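Local coordinates for protein mannonate dehydratase (PDB 3BDK) that probably catalyses the dehydration of D-mannonate to 2-dehydro-3-deoxy-D-gluconate, using iron(II) or manganese(II), in pentose and glucuronate interconversion, at residues M23-Y28 with Y348-G353. Numbering follows the deposited sequence.
Sequences MSFRWY and YDRALG. With DNO (D-mannose), chain C.
The guanidinium of R350 sets its NH1 over one face of the F25 ring, toward the rim rather than the centre, the two planes inclined by 26°. NH1 is the touching atom, 3.0 Å from F25 CE1, and R350 CZ follows at 3.3 Å from the same carbon. Bends at chi2 and chi3 bring NH1 over the face, while CB and CG pack past the rim at CZ and CE2, R350 CB lying 3.4 Å from F25 CZ. At the edge of the ring, near its plane, stands the backbone N of A351, 3.9 Å from F25 CE2. The backbone O of R26 sits at the edge of the R350 guanidinium, but at 3.5 Å from NH1 it only flanks the group. Two main-chain carbonyls fix the rotation of that head: NE donates to G346 O and NH2 to Y345 O, both just before helix 348-368. F25 also packs on M45 and I39, and backbone bonds of S24 to L327 and W27 to V49 tie the loop to strands 327-328 and 47-50.

R26 turns from the helix to the sugar. With CG anti to the backbone N (chi1 -166°) and an extended chain, its NH1 comes closest to D-mannose O3, obliquely at 2.6 Å, a close pair but not a hydrogen bond; to O5 it makes a weak one (3.4 Å, 163°). Y28 OH accepts a hydrogen bond from O3 of the same ligand at 3.2 Å, and the Y28 ring meets Y345 edge-to-face. Y345, whose OH is hydrogen-bonded to the sugar and whose O takes R350 NH2, joins the pocket to the arginine. This buried loop-to-helix contact borders the manganese-bearing active site of a xylose isomerase-like TIM barrel, its loop bonded to both outermost strands of the parallel sheet.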
ATOM      1  N   MET A  23      -2.649   2.829 -12.841  1.00 49.56           N
ATOM      2  CA  MET A  23      -2.809   3.455 -11.537  1.00 47.98           C
ATOM      3  C   MET A  23      -2.649   4.953 -11.676  1.00 46.78           C
ATOM      4  O   MET A  23      -1.740   5.408 -12.347  1.00 46.92           O
ATOM      5  CB  MET A  23      -1.794   2.892 -10.541  1.00 47.75           C
ATOM      6  CG  MET A  23      -2.392   2.533  -9.177  1.00 47.79           C
ATOM      7  SD  MET A  23      -3.597   1.178  -9.207  1.00 44.75           S
ATOM      8  CE  MET A  23      -2.763   0.031 -10.303  1.00 45.66           C
ATOM      9  N   SER A  24      -3.548   5.709 -11.051  1.00 45.47           N
ATOM     10  CA  SER A  24      -3.604   7.161 -11.212  1.00 44.16           C
ATOM     11  C   SER A  24      -3.855   7.826  -9.882  1.00 43.50           C
ATOM     12  O   SER A  24      -3.943   7.143  -8.888  1.00 43.39           O
ATOM     13  CB  SER A  24      -4.680   7.523 -12.213  1.00 43.88           C
ATOM     14  OG  SER A  24      -4.473   6.764 -13.382  1.00 43.86           O
ATOM     15  N   PHE A  25      -3.987   9.146  -9.858  1.00 43.13           N
ATOM     16  CA  PHE A  25      -3.933   9.875  -8.599  1.00 43.65           C
ATOM     17  C   PHE A  25      -4.306  11.336  -8.830  1.00 44.91           C
ATOM     18  O   PHE A  25      -3.761  11.991  -9.718  1.00 45.22           O
ATOM     19  CB  PHE A  25      -2.500   9.791  -8.056  1.00 42.61           C
ATOM     20  CG  PHE A  25      -2.388   9.809  -6.567  1.00 40.63           C
ATOM     21  CD1 PHE A  25      -2.013  10.963  -5.906  1.00 39.62           C
ATOM     22  CD2 PHE A  25      -2.599   8.653  -5.818  1.00 39.65           C
ATOM     23  CE1 PHE A  25      -1.879  10.978  -4.518  1.00 38.45           C
ATOM     24  CE2 PHE A  25      -2.463   8.663  -4.424  1.00 36.50           C
ATOM     25  CZ  PHE A  25      -2.109   9.816  -3.785  1.00 38.21           C
ATOM     26  N   ARG A  26      -5.219  11.865  -8.030  1.00 46.41           N
ATOM     27  CA  ARG A  26      -5.696  13.215  -8.273  1.00 48.24           C
ATOM     28  C   ARG A  26      -4.694  14.249  -7.807  1.00 49.54           C
ATOM     29  O   ARG A  26      -4.151  14.129  -6.711  1.00 50.15           O
ATOM     30  CB  ARG A  26      -7.050  13.454  -7.604  1.00 48.15           C
ATOM     31  CG  ARG A  26      -7.762  14.694  -8.090  1.00 47.78           C
ATOM     32  CD  ARG A  26      -9.191  14.678  -7.645  1.00 49.30           C
ATOM     33  NE  ARG A  26      -9.891  15.934  -7.895  1.00 49.73           N
ATOM     34  CZ  ARG A  26     -11.207  16.072  -7.775  1.00 49.07           C
ATOM     35  NH1 ARG A  26     -11.936  15.029  -7.405  1.00 46.58           N
ATOM     36  NH2 ARG A  26     -11.793  17.243  -8.023  1.00 48.70           N
ATOM     37  N   TRP A  27      -4.446  15.253  -8.645  1.00 51.19           N
ATOM     38  CA  TRP A  27      -3.589  16.377  -8.280  1.00 52.78           C
ATOM     39  C   TRP A  27      -4.325  17.701  -8.522  1.00 53.62           C
ATOM     40  O   TRP A  27      -4.837  17.952  -9.610  1.00 53.54           O
ATOM     41  CB  TRP A  27      -2.252  16.309  -9.037  1.00 53.09           C
ATOM     42  CG  TRP A  27      -1.261  17.386  -8.638  1.00 54.27           C
ATOM     43  CD1 TRP A  27      -0.627  17.525  -7.427  1.00 54.34           C
ATOM     44  CD2 TRP A  27      -0.799  18.470  -9.455  1.00 55.05           C
ATOM     45  NE1 TRP A  27       0.196  18.630  -7.444  1.00 53.82           N
ATOM     46  CE2 TRP A  27       0.111  19.229  -8.670  1.00 53.73           C
ATOM     47  CE3 TRP A  27      -1.067  18.876 -10.776  1.00 54.56           C
ATOM     48  CZ2 TRP A  27       0.751  20.364  -9.156  1.00 53.29           C
ATOM     49  CZ3 TRP A  27      -0.431  20.014 -11.261  1.00 54.17           C
ATOM     50  CH2 TRP A  27       0.470  20.746 -10.449  1.00 54.31           C
ATOM     51  N   TYR A  28      -4.378  18.539  -7.493  1.00 54.76           N
ATOM     52  CA  TYR A  28      -5.161  19.779  -7.537  1.00 56.01           C
ATOM     53  C   TYR A  28      -4.450  21.008  -8.133  1.00 56.68           C
ATOM     54  O   TYR A  28      -4.802  22.157  -7.818  1.00 56.59           O
ATOM     55  CB  TYR A  28      -5.744  20.092  -6.144  1.00 56.26           C
ATOM     56  CG  TYR A  28      -6.982  19.279  -5.854  1.00 56.80           C
ATOM     57  CD1 TYR A  28      -6.888  17.932  -5.488  1.00 56.68           C
ATOM     58  CD2 TYR A  28      -8.252  19.845  -5.979  1.00 56.94           C
ATOM     59  CE1 TYR A  28      -8.035  17.174  -5.241  1.00 57.38           C
ATOM     60  CE2 TYR A  28      -9.401  19.097  -5.734  1.00 57.02           C
ATOM     61  CZ  TYR A  28      -9.288  17.760  -5.368  1.00 57.52           C
ATOM     62  OH  TYR A  28     -10.430  17.017  -5.125  1.00 57.80           O
ATOM     63  N   TYR A 348      -0.786  10.344   2.127  1.00 37.41           N
ATOM     64  CA  TYR A 348      -0.365   9.089   2.767  1.00 36.58           C
ATOM     65  C   TYR A 348      -1.296   7.911   2.568  1.00 36.09           C
ATOM     66  O   TYR A 348      -0.962   6.970   1.832  1.00 36.30           O
ATOM     67  CB  TYR A 348      -0.092   9.313   4.244  1.00 36.89           C
ATOM     68  CG  TYR A 348       0.889  10.431   4.511  1.00 36.60           C
ATOM     69  CD1 TYR A 348       2.001  10.621   3.691  1.00 36.48           C
ATOM     70  CD2 TYR A 348       0.720  11.273   5.597  1.00 37.78           C
ATOM     71  CE1 TYR A 348       2.919  11.627   3.935  1.00 37.01           C
ATOM     72  CE2 TYR A 348       1.630  12.302   5.856  1.00 39.36           C
ATOM     73  CZ  TYR A 348       2.731  12.463   5.015  1.00 38.49           C
ATOM     74  OH  TYR A 348       3.631  13.470   5.259  1.00 39.35           O
ATOM     75  N   ASP A 349      -2.467   7.956   3.189  1.00 35.24           N
ATOM     76  CA  ASP A 349      -3.424   6.843   3.030  1.00 34.60           C
ATOM     77  C   ASP A 349      -3.834   6.626   1.572  1.00 34.18           C
ATOM     78  O   ASP A 349      -4.061   5.506   1.135  1.00 33.69           O
ATOM     79  CB  ASP A 349      -4.648   7.006   3.922  1.00 33.75           C
ATOM     80  CG  ASP A 349      -5.329   5.683   4.199  1.00 33.71           C
ATOM     81  OD1 ASP A 349      -4.604   4.679   4.402  1.00 31.99           O
ATOM     82  OD2 ASP A 349      -6.587   5.639   4.216  1.00 32.17           O
ATOM     83  N   ARG A 350      -3.885   7.708   0.810  1.00 34.10           N
ATOM     84  CA  ARG A 350      -4.148   7.603  -0.609  1.00 33.75           C
ATOM     85  C   ARG A 350      -3.075   6.702  -1.236  1.00 33.04           C
ATOM     86  O   ARG A 350      -3.386   5.711  -1.898  1.00 32.87           O
ATOM     87  CB  ARG A 350      -4.167   8.994  -1.207  1.00 34.17           C
ATOM     88  CG  ARG A 350      -5.363   9.269  -2.077  1.00 36.21           C
ATOM     89  CD  ARG A 350      -5.985  10.659  -1.823  1.00 37.94           C
ATOM     90  NE  ARG A 350      -5.052  11.795  -1.881  1.00 39.00           N
ATOM     91  CZ  ARG A 350      -4.519  12.297  -2.998  1.00 37.21           C
ATOM     92  NH1 ARG A 350      -4.780  11.752  -4.179  1.00 36.82           N
ATOM     93  NH2 ARG A 350      -3.706  13.340  -2.934  1.00 33.82           N
ATOM     94  N   ALA A 351      -1.807   6.997  -0.973  1.00 32.61           N
ATOM     95  CA  ALA A 351      -0.716   6.138  -1.498  1.00 31.49           C
ATOM     96  C   ALA A 351      -0.766   4.702  -0.963  1.00 30.58           C
ATOM     97  O   ALA A 351      -0.684   3.747  -1.754  1.00 30.62           O
ATOM     98  CB  ALA A 351       0.622   6.766  -1.263  1.00 31.64           C
ATOM     99  N   LEU A 352      -0.948   4.542   0.356  1.00 29.22           N
ATOM    100  CA  LEU A 352      -1.110   3.199   0.953  1.00 28.07           C
ATOM    101  C   LEU A 352      -2.187   2.375   0.249  1.00 27.97           C
ATOM    102  O   LEU A 352      -2.026   1.155   0.066  1.00 28.23           O
ATOM    103  CB  LEU A 352      -1.357   3.244   2.472  1.00 27.43           C
ATOM    104  CG  LEU A 352      -0.210   3.706   3.388  1.00 26.39           C
ATOM    105  CD1 LEU A 352      -0.668   3.827   4.808  1.00 23.85           C
ATOM    106  CD2 LEU A 352       1.000   2.791   3.340  1.00 23.30           C
ATOM    107  N   GLY A 353      -3.274   3.039  -0.145  1.00 27.41           N
ATOM    108  CA  GLY A 353      -4.283   2.439  -1.009  1.00 27.02           C
ATOM    109  C   GLY A 353      -3.717   1.993  -2.349  1.00 27.10           C
ATOM    110  O   GLY A 353      -3.860   0.826  -2.742  1.00 26.65           O
TER
HETATM  111  C1  DNO C 387     -16.167  13.758  -3.432  1.00 76.00           C
HETATM  112  C2  DNO C 387     -14.787  13.756  -4.110  1.00 76.10           C
HETATM  113  C3  DNO C 387     -14.192  15.172  -4.394  1.00 76.65           C
HETATM  114  C4  DNO C 387     -14.977  16.236  -5.229  1.00 77.21           C
HETATM  115  C5  DNO C 387     -15.806  15.781  -6.468  1.00 77.64           C
HETATM  116  C6  DNO C 387     -15.880  16.926  -7.487  1.00 77.45           C
HETATM  117  O1  DNO C 387     -16.641  12.716  -2.976  1.00 74.57           O
HETATM  118  O2  DNO C 387     -14.811  12.939  -5.293  1.00 75.96           O
HETATM  119  O3  DNO C 387     -12.927  15.004  -5.028  1.00 77.21           O
HETATM  120  O4  DNO C 387     -15.775  17.037  -4.347  1.00 76.63           O
HETATM  121  O5  DNO C 387     -15.266  14.629  -7.134  1.00 77.91           O
HETATM  122  O6  DNO C 387     -17.109  17.636  -7.314  1.00 76.74           O